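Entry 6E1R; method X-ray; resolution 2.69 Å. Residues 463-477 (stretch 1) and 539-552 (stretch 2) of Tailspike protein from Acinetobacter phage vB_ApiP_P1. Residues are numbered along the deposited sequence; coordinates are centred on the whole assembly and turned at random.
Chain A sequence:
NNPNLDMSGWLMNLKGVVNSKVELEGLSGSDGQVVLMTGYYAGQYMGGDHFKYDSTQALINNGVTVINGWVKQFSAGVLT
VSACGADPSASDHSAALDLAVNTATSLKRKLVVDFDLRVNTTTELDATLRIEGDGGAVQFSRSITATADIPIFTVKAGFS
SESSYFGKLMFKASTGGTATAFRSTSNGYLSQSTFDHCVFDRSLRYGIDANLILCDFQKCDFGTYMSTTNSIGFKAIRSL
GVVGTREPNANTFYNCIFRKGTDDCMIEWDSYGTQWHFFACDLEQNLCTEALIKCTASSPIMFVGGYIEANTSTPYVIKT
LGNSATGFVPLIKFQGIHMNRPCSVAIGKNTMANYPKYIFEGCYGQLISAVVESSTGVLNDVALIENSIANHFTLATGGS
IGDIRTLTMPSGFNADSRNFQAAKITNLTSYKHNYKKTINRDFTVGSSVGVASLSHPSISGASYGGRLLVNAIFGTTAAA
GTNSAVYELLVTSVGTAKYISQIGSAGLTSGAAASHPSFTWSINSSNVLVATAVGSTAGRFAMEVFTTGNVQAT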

ATOM      1  N   SER A 463     -20.312  43.364 -13.393  1.00 41.27           N
ATOM      2  CA  SER A 463     -21.579  43.308 -14.110  1.00 37.57           C
ATOM      3  C   SER A 463     -21.893  41.865 -14.482  1.00 35.09           C
ATOM      4  O   SER A 463     -21.129  41.226 -15.213  1.00 37.12           O
ATOM      5  CB  SER A 463     -21.518  44.184 -15.359  1.00 37.19           C
ATOM      6  OG  SER A 463     -21.249  45.536 -15.027  1.00 40.69           O
ATOM      7  N   TYR A 464     -23.011  41.350 -13.983  1.00 33.05           N
ATOM      8  CA  TYR A 464     -23.423  40.001 -14.332  1.00 35.74           C
ATOM      9  C   TYR A 464     -24.287  40.019 -15.591  1.00 36.38           C
ATOM     10  O   TYR A 464     -24.729  41.068 -16.063  1.00 40.88           O
ATOM     11  CB  TYR A 464     -24.163  39.334 -13.170  1.00 41.80           C
ATOM     12  CG  TYR A 464     -25.303  40.133 -12.581  1.00 42.15           C
ATOM     13  CD1 TYR A 464     -26.578  40.077 -13.132  1.00 42.49           C
ATOM     14  CD2 TYR A 464     -25.112  40.924 -11.455  1.00 42.79           C
ATOM     15  CE1 TYR A 464     -27.625  40.798 -12.587  1.00 40.74           C
ATOM     16  CE2 TYR A 464     -26.152  41.648 -10.903  1.00 41.25           C
ATOM     17  CZ  TYR A 464     -27.407  41.582 -11.473  1.00 37.47           C
ATOM     18  OH  TYR A 464     -28.443  42.301 -10.926  1.00 32.30           O
ATOM     19  N   GLY A 465     -24.512  38.830 -16.141  1.00 37.21           N
ATOM     20  CA  GLY A 465     -25.290  38.687 -17.354  1.00 35.16           C
ATOM     21  C   GLY A 465     -25.489  37.235 -17.728  1.00 35.53           C
ATOM     22  O   GLY A 465     -24.520  36.522 -18.004  1.00 41.30           O
ATOM     23  N   GLY A 466     -26.734  36.784 -17.745  1.00 36.40           N
ATOM     24  CA  GLY A 466     -26.999  35.400 -18.062  1.00 35.83           C
ATOM     25  C   GLY A 466     -28.477  35.112 -18.180  1.00 40.07           C
ATOM     26  O   GLY A 466     -29.297  36.018 -18.340  1.00 41.30           O
ATOM     27  N   ARG A 467     -28.802  33.826 -18.096  1.00 40.84           N
ATOM     28  CA  ARG A 467     -30.157  33.328 -18.262  1.00 42.83           C
ATOM     29  C   ARG A 467     -30.643  32.695 -16.963  1.00 44.96           C
ATOM     30  O   ARG A 467     -29.863  32.103 -16.213  1.00 41.79           O
ATOM     31  CB  ARG A 467     -30.192  32.302 -19.401  1.00 42.02           C
ATOM     32  CG  ARG A 467     -31.556  31.912 -19.924  1.00 47.16           C
ATOM     33  CD  ARG A 467     -31.413  30.650 -20.761  1.00 53.84           C
ATOM     34  NE  ARG A 467     -30.244  30.723 -21.634  1.00 62.67           N
ATOM     35  CZ  ARG A 467     -29.532  29.671 -22.029  1.00 68.30           C
ATOM     36  NH1 ARG A 467     -29.863  28.453 -21.626  1.00 72.14           N
ATOM     37  NH2 ARG A 467     -28.483  29.836 -22.823  1.00 66.30           N
ATOM     38  N   LEU A 468     -31.946  32.824 -16.702  1.00 47.03           N
ATOM     39  CA  LEU A 468     -32.564  32.270 -15.503  1.00 40.59           C
ATOM     40  C   LEU A 468     -33.783  31.448 -15.889  1.00 40.36           C
ATOM     41  O   LEU A 468     -34.664  31.935 -16.605  1.00 45.94           O
ATOM     42  CB  LEU A 468     -32.972  33.370 -14.516  1.00 36.71           C
ATOM     43  CG  LEU A 468     -31.928  34.404 -14.098  1.00 34.41           C
ATOM     44  CD1 LEU A 468     -32.536  35.384 -13.108  1.00 30.68           C
ATOM     45  CD2 LEU A 468     -30.708  33.724 -13.498  1.00 34.97           C
ATOM     46  N   LEU A 469     -33.835  30.208 -15.410  1.00 32.34           N
ATOM     47  CA  LEU A 469     -35.005  29.346 -15.547  1.00 30.94           C
ATOM     48  C   LEU A 469     -35.627  29.185 -14.166  1.00 37.17           C
ATOM     49  O   LEU A 469     -35.021  28.583 -13.275  1.00 40.92           O
ATOM     50  CB  LEU A 469     -34.625  27.992 -16.141  1.00 30.22           C
ATOM     51  CG  LEU A 469     -35.766  26.989 -16.324  1.00 31.94           C
ATOM     52  CD1 LEU A 469     -36.826  27.531 -17.270  1.00 28.53           C
ATOM     53  CD2 LEU A 469     -35.229  25.654 -16.820  1.00 33.79           C
ATOM     54  N   VAL A 470     -36.835  29.714 -13.989  1.00 36.77           N
ATOM     55  CA  VAL A 470     -37.523  29.694 -12.704  1.00 32.52           C
ATOM     56  C   VAL A 470     -38.751  28.805 -12.819  1.00 33.22           C
ATOM     57  O   VAL A 470     -39.585  28.998 -13.712  1.00 34.66           O
ATOM     58  CB  VAL A 470     -37.920  31.106 -12.245  1.00 26.76           C
ATOM     59  CG1 VAL A 470     -38.545  31.038 -10.866  1.00 26.88           C
ATOM     60  CG2 VAL A 470     -36.710  32.024 -12.242  1.00 30.13           C
ATOM     61  N   ASN A 471     -38.863  27.837 -11.914  1.00 39.94           N
ATOM     62  CA  ASN A 471     -40.042  26.988 -11.798  1.00 37.32           C
ATOM     63  C   ASN A 471     -40.695  27.298 -10.458  1.00 38.39           C
ATOM     64  O   ASN A 471     -40.196  26.882  -9.406  1.00 46.29           O
ATOM     65  CB  ASN A 471     -39.673  25.509 -11.909  1.00 33.19           C
ATOM     66  CG  ASN A 471     -40.889  24.598 -11.882  1.00 35.46           C
ATOM     67  OD1 ASN A 471     -40.773  23.397 -11.643  1.00 37.25           O
ATOM     68  ND2 ASN A 471     -42.061  25.166 -12.140  1.00 36.80           N
ATOM     69  N   ALA A 472     -41.803  28.030 -10.498  1.00 31.29           N
ATOM     70  CA  ALA A 472     -42.544  28.390  -9.299  1.00 30.57           C
ATOM     71  C   ALA A 472     -43.712  27.432  -9.121  1.00 31.81           C
ATOM     72  O   ALA A 472     -44.408  27.098 -10.084  1.00 35.49           O
ATOM     73  CB  ALA A 472     -43.050  29.831  -9.375  1.00 27.80           C
ATOM     74  N   ILE A 473     -43.919  26.988  -7.883  1.00 37.90           N
ATOM     75  CA  ILE A 473     -44.983  26.051  -7.554  1.00 36.69           C
ATOM     76  C   ILE A 473     -45.731  26.554  -6.329  1.00 34.49           C
ATOM     77  O   ILE A 473     -45.244  27.397  -5.572  1.00 30.91           O
ATOM     78  CB  ILE A 473     -44.449  24.625  -7.302  1.00 39.03           C
ATOM     79  CG1 ILE A 473     -43.485  24.629  -6.114  1.00 43.06           C
ATOM     80  CG2 ILE A 473     -43.778  24.071  -8.549  1.00 37.71           C
ATOM     81  CD1 ILE A 473     -43.161  23.254  -5.586  1.00 46.69           C
ATOM     82  N   PHE A 474     -46.933  26.019  -6.144  1.00 38.58           N
ATOM     83  CA  PHE A 474     -47.733  26.294  -4.959  1.00 40.42           C
ATOM     84  C   PHE A 474     -47.326  25.342  -3.844  1.00 46.45           C
ATOM     85  O   PHE A 474     -47.277  24.124  -4.046  1.00 46.73           O
ATOM     86  CB  PHE A 474     -49.223  26.147  -5.269  1.00 36.51           C
ATOM     87  CG  PHE A 474     -50.120  26.509  -4.123  1.00 36.18           C
ATOM     88  CD1 PHE A 474     -50.068  27.771  -3.555  1.00 39.18           C
ATOM     89  CD2 PHE A 474     -51.022  25.590  -3.617  1.00 37.58           C
ATOM     90  CE1 PHE A 474     -50.897  28.108  -2.502  1.00 38.41           C
ATOM     91  CE2 PHE A 474     -51.853  25.919  -2.564  1.00 38.74           C
ATOM     92  CZ  PHE A 474     -51.791  27.180  -2.006  1.00 37.64           C
ATOM     93  N   GLY A 475     -47.036  25.897  -2.671  1.00 48.86           N
ATOM     94  CA  GLY A 475     -46.570  25.090  -1.561  1.00 46.92           C
ATOM     95  C   GLY A 475     -45.063  25.106  -1.417  1.00 46.99           C
ATOM     96  O   GLY A 475     -44.418  26.124  -1.685  1.00 49.96           O
ATOM     97  N   THR A 476     -44.489  23.981  -0.998  1.00 45.88           N
ATOM     98  CA  THR A 476     -43.054  23.883  -0.758  1.00 43.90           C
ATOM     99  C   THR A 476     -42.370  22.907  -1.702  1.00 47.03           C
ATOM    100  O   THR A 476     -41.362  23.259  -2.326  1.00 47.39           O
ATOM    101  CB  THR A 476     -42.790  23.473   0.699  1.00 39.14           C
ATOM    102  OG1 THR A 476     -43.440  24.395   1.582  1.00 43.42           O
ATOM    103  CG2 THR A 476     -41.300  23.472   0.990  1.00 36.18           C
ATOM    104  N   THR A 477     -42.892  21.690  -1.833  1.00 45.04           N
ATOM    105  CA  THR A 477     -42.284  20.652  -2.654  1.00 44.49           C
ATOM    106  C   THR A 477     -43.297  20.162  -3.678  1.00 43.78           C
ATOM    107  O   THR A 477     -44.458  19.911  -3.337  1.00 45.67           O
ATOM    108  CB  THR A 477     -41.790  19.484  -1.792  1.00 38.43           C
ATOM    109  OG1 THR A 477     -40.757  19.943  -0.911  1.00 37.28           O
ATOM    110  CG2 THR A 477     -41.244  18.363  -2.665  1.00 31.81           C
TER
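Stretch 2, residues 539-552: GRFAMEVFTTGNVQ

Stretch 2 lies beside stretch 1 as its antiparallel neighbour in a β-sheet, joined mainly by a ladder of backbone hydrogen bonds and lined by side chains on both faces. Both chains are extended; the strand 465-474 and the strand that begins at Gly539 run at 161° between their N-to-C directions, with axes approaching to 4.5 Å. The register pairs Phe474 with Phe541, Val470 with Val545, Leu468 with Thr547 and Gly466 with Gly549, with CA-CA distances of 4.6, 4.5, 4.7 and 4.5 Å. Between these pairs come the hydrogen-bonded ones, each linked in both directions: Arg467 N to Thr548 O is 2.8 Å and Thr548 N to Arg467 O 3.0 Å; Leu469 N to Phe546 O is 2.8 Å and Phe546 N to Leu469 O 2.7 Å; Ile473 N to Ala542 O is 3.0 Å and Ala542 N to Ile473 O 3.1 Å. Gly475 N extends the ladder to Arg540 O (2.9 Å). At the other end Gly465 N donates to Asn550 O (3.0 Å), while the return bond from Asn550 N to Gly465 O (3.0 Å) is weak, its angle at hydrogen only 129°.

One face carries Leu468, Val470, Ala472 and Phe474 beside Thr547, Val545, Met543 (a selenomethionine) and Phe541. Here Val470 CG2 meets Val545 CG2 at 4.0 Å, Ala472 CB meets Met543 CG at 3.9 Å, and the edge of Phe474 points at the face of Phe541, centroids 5.2 Å apart and planes at 62°. On the other face, Leu469 CB lies 4.0 Å from Phe546 CB, and Thr548 CG2 sits over the Arg467 guanidinium. The chain turns at Gly549, bringing Val551 CG1 to 3.7 Å from Gly466 CA; a CB on Gly466 would clash with that methyl and with Thr548 O.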

ATOM      1  N   GLY A 539     -50.616  33.365  -1.290  1.00 40.58           N
ATOM      2  CA  GLY A 539     -50.327  32.210  -0.472  1.00 44.05           C
ATOM      3  C   GLY A 539     -48.844  31.917  -0.457  1.00 42.58           C
ATOM      4  O   GLY A 539     -48.017  32.767  -0.808  1.00 45.11           O
ATOM      5  N   ARG A 540     -48.505  30.697  -0.051  1.00 45.53           N
ATOM      6  CA  ARG A 540     -47.119  30.266   0.074  1.00 40.91           C
ATOM      7  C   ARG A 540     -46.685  29.524  -1.183  1.00 42.19           C
ATOM      8  O   ARG A 540     -47.345  28.572  -1.609  1.00 46.78           O
ATOM      9  CB  ARG A 540     -46.932  29.381   1.307  1.00 37.62           C
ATOM     10  CG  ARG A 540     -45.558  28.741   1.398  1.00 39.59           C
ATOM     11  CD  ARG A 540     -45.257  28.303   2.817  1.00 35.83           C
ATOM     12  NE  ARG A 540     -45.148  29.460   3.700  1.00 38.95           N
ATOM     13  CZ  ARG A 540     -44.817  29.397   4.985  1.00 43.59           C
ATOM     14  NH1 ARG A 540     -44.559  28.226   5.550  1.00 50.35           N
ATOM     15  NH2 ARG A 540     -44.745  30.508   5.705  1.00 40.54           N
ATOM     16  N   PHE A 541     -45.572  29.963  -1.766  1.00 38.08           N
ATOM     17  CA  PHE A 541     -45.032  29.385  -2.985  1.00 40.09           C
ATOM     18  C   PHE A 541     -43.551  29.085  -2.790  1.00 43.80           C
ATOM     19  O   PHE A 541     -42.934  29.492  -1.802  1.00 47.63           O
ATOM     20  CB  PHE A 541     -45.240  30.322  -4.185  1.00 38.35           C
ATOM     21  CG  PHE A 541     -46.686  30.579  -4.510  1.00 40.76           C
ATOM     22  CD1 PHE A 541     -47.400  31.556  -3.835  1.00 38.68           C
ATOM     23  CD2 PHE A 541     -47.328  29.845  -5.495  1.00 39.68           C
ATOM     24  CE1 PHE A 541     -48.729  31.792  -4.131  1.00 37.29           C
ATOM     25  CE2 PHE A 541     -48.657  30.078  -5.797  1.00 38.79           C
ATOM     26  CZ  PHE A 541     -49.359  31.052  -5.114  1.00 37.99           C
ATOM     27  N   ALA A 542     -42.982  28.355  -3.747  1.00 38.18           N
ATOM     28  CA  ALA A 542     -41.572  27.989  -3.707  1.00 37.24           C
ATOM     29  C   ALA A 542     -41.003  28.028  -5.116  1.00 37.97           C
ATOM     30  O   ALA A 542     -41.593  27.462  -6.042  1.00 40.20           O
ATOM     31  CB  ALA A 542     -41.377  26.599  -3.093  1.00 38.89           C
HETATM   32  N   MSE A 543     -39.861  28.688  -5.273  1.00 36.15           N
HETATM   33  CA  MSE A 543     -39.212  28.799  -6.574  1.00 38.17           C
HETATM   34  C   MSE A 543     -37.967  27.926  -6.671  1.00 45.64           C
HETATM   35  O   MSE A 543     -37.312  27.637  -5.668  1.00 49.93           O
HETATM   36  CB  MSE A 543     -38.834  30.255  -6.868  1.00 41.41           C
HETATM   37  CG  MSE A 543     -39.977  31.135  -7.352  1.00 54.12           C
HETATM   38 SE   MSE A 543     -41.332  31.478  -5.995  1.00 67.45          SE
HETATM   39  CE  MSE A 543     -42.149  33.058  -6.786  1.00 67.86           C
ATOM     40  N   GLU A 544     -37.650  27.508  -7.893  1.00 42.66           N
ATOM     41  CA  GLU A 544     -36.412  26.801  -8.196  1.00 41.40           C
ATOM     42  C   GLU A 544     -35.775  27.472  -9.402  1.00 41.71           C
ATOM     43  O   GLU A 544     -36.375  27.507 -10.481  1.00 44.01           O
ATOM     44  CB  GLU A 544     -36.665  25.316  -8.473  1.00 46.50           C
ATOM     45  CG  GLU A 544     -37.070  24.524  -7.244  1.00 46.31           C
ATOM     46  CD  GLU A 544     -37.414  23.080  -7.554  1.00 49.06           C
ATOM     47  OE1 GLU A 544     -38.344  22.845  -8.354  1.00 49.96           O
ATOM     48  OE2 GLU A 544     -36.751  22.179  -6.996  1.00 46.57           O
ATOM     49  N   VAL A 545     -34.572  28.006  -9.219  1.00 38.71           N
ATOM     50  CA  VAL A 545     -33.900  28.798 -10.240  1.00 39.42           C
ATOM     51  C   VAL A 545     -32.734  27.996 -10.801  1.00 39.87           C
ATOM     52  O   VAL A 545     -31.969  27.379 -10.049  1.00 42.44           O
ATOM     53  CB  VAL A 545     -33.420  30.151  -9.676  1.00 35.26           C
ATOM     54  CG1 VAL A 545     -32.812  31.007 -10.777  1.00 36.51           C
ATOM     55  CG2 VAL A 545     -34.572  30.881  -9.002  1.00 26.84           C
ATOM     56  N   PHE A 546     -32.598  28.012 -12.125  1.00 35.78           N
ATOM     57  CA  PHE A 546     -31.502  27.358 -12.836  1.00 30.84           C
ATOM     58  C   PHE A 546     -30.826  28.419 -13.693  1.00 32.31           C
ATOM     59  O   PHE A 546     -31.432  28.935 -14.638  1.00 38.83           O
ATOM     60  CB  PHE A 546     -32.007  26.200 -13.700  1.00 30.81           C
ATOM     61  CG  PHE A 546     -32.813  25.175 -12.950  1.00 34.61           C
ATOM     62  CD1 PHE A 546     -34.158  25.387 -12.687  1.00 33.10           C
ATOM     63  CD2 PHE A 546     -32.230  23.994 -12.519  1.00 42.39           C
ATOM     64  CE1 PHE A 546     -34.903  24.444 -12.001  1.00 35.60           C
ATOM     65  CE2 PHE A 546     -32.970  23.046 -11.833  1.00 40.98           C
ATOM     66  CZ  PHE A 546     -34.308  23.272 -11.574  1.00 41.43           C
ATOM     67  N   THR A 547     -29.575  28.739 -13.375  1.00 26.91           N
ATOM     68  CA  THR A 547     -28.879  29.837 -14.024  1.00 27.06           C
ATOM     69  C   THR A 547     -27.911  29.320 -15.081  1.00 39.63           C
ATOM     70  O   THR A 547     -27.439  28.182 -15.020  1.00 36.76           O
ATOM     71  CB  THR A 547     -28.117  30.689 -13.004  1.00 32.91           C
ATOM     72  OG1 THR A 547     -26.908  30.019 -12.624  1.00 36.25           O
ATOM     73  CG2 THR A 547     -28.969  30.927 -11.767  1.00 30.45           C
ATOM     74  N   THR A 548     -27.629  30.176 -16.060  1.00 41.03           N
ATOM     75  CA  THR A 548     -26.693  29.882 -17.134  1.00 37.98           C
ATOM     76  C   THR A 548     -25.958  31.163 -17.490  1.00 40.44           C
ATOM     77  O   THR A 548     -26.564  32.237 -17.548  1.00 46.21           O
ATOM     78  CB  THR A 548     -27.409  29.323 -18.375  1.00 37.68           C
ATOM     79  OG1 THR A 548     -28.195  28.182 -18.006  1.00 38.29           O
ATOM     80  CG2 THR A 548     -26.404  28.913 -19.441  1.00 28.39           C
ATOM     81  N   GLY A 549     -24.653  31.051 -17.724  1.00 43.18           N
ATOM     82  CA  GLY A 549     -23.870  32.208 -18.105  1.00 44.98           C
ATOM     83  C   GLY A 549     -23.181  32.878 -16.935  1.00 47.12           C
ATOM     84  O   GLY A 549     -22.855  32.224 -15.940  1.00 48.51           O
ATOM     85  N   ASN A 550     -22.952  34.184 -17.042  1.00 42.89           N
ATOM     86  CA  ASN A 550     -22.236  34.941 -16.014  1.00 43.22           C
ATOM     87  C   ASN A 550     -23.172  35.462 -14.927  1.00 28.99           C
ATOM     88  O   ASN A 550     -23.187  36.654 -14.624  1.00 29.20           O
ATOM     89  CB  ASN A 550     -21.469  36.085 -16.664  1.00 29.92           C
ATOM     90  CG  ASN A 550     -20.367  35.597 -17.580  1.00 43.13           C
ATOM     91  OD1 ASN A 550     -20.308  35.972 -18.750  1.00 43.03           O
ATOM     92  ND2 ASN A 550     -19.483  34.757 -17.051  1.00 42.32           N
ATOM     93  N   VAL A 551     -23.954  34.571 -14.318  1.00 28.54           N
ATOM     94  CA  VAL A 551     -24.854  34.958 -13.238  1.00 33.50           C
ATOM     95  C   VAL A 551     -25.085  33.753 -12.337  1.00 36.03           C
ATOM     96  O   VAL A 551     -25.108  32.606 -12.791  1.00 36.66           O
ATOM     97  CB  VAL A 551     -26.190  35.525 -13.782  1.00 33.38           C
ATOM     98  CG1 VAL A 551     -27.017  34.433 -14.449  1.00 31.08           C
ATOM     99  CG2 VAL A 551     -26.977  36.212 -12.670  1.00 31.41           C
ATOM    100  N   GLN A 552     -25.241  34.026 -11.043  1.00 40.69           N
ATOM    101  CA  GLN A 552     -25.531  33.007 -10.046  1.00 40.53           C
ATOM    102  C   GLN A 552     -26.615  33.518  -9.110  1.00 47.12           C
ATOM    103  O   GLN A 552     -26.670  34.712  -8.804  1.00 50.32           O
ATOM    104  CB  GLN A 552     -24.276  32.632  -9.246  1.00 37.32           C
ATOM    105  CG  GLN A 552     -23.666  33.793  -8.474  1.00 39.30           C
ATOM    106  CD  GLN A 552     -22.525  33.368  -7.571  1.00 43.19           C
ATOM    107  OE1 GLN A 552     -22.251  32.177  -7.413  1.00 44.27           O
ATOM    108  NE2 GLN A 552     -21.852  34.343  -6.972  1.00 41.12           N
TER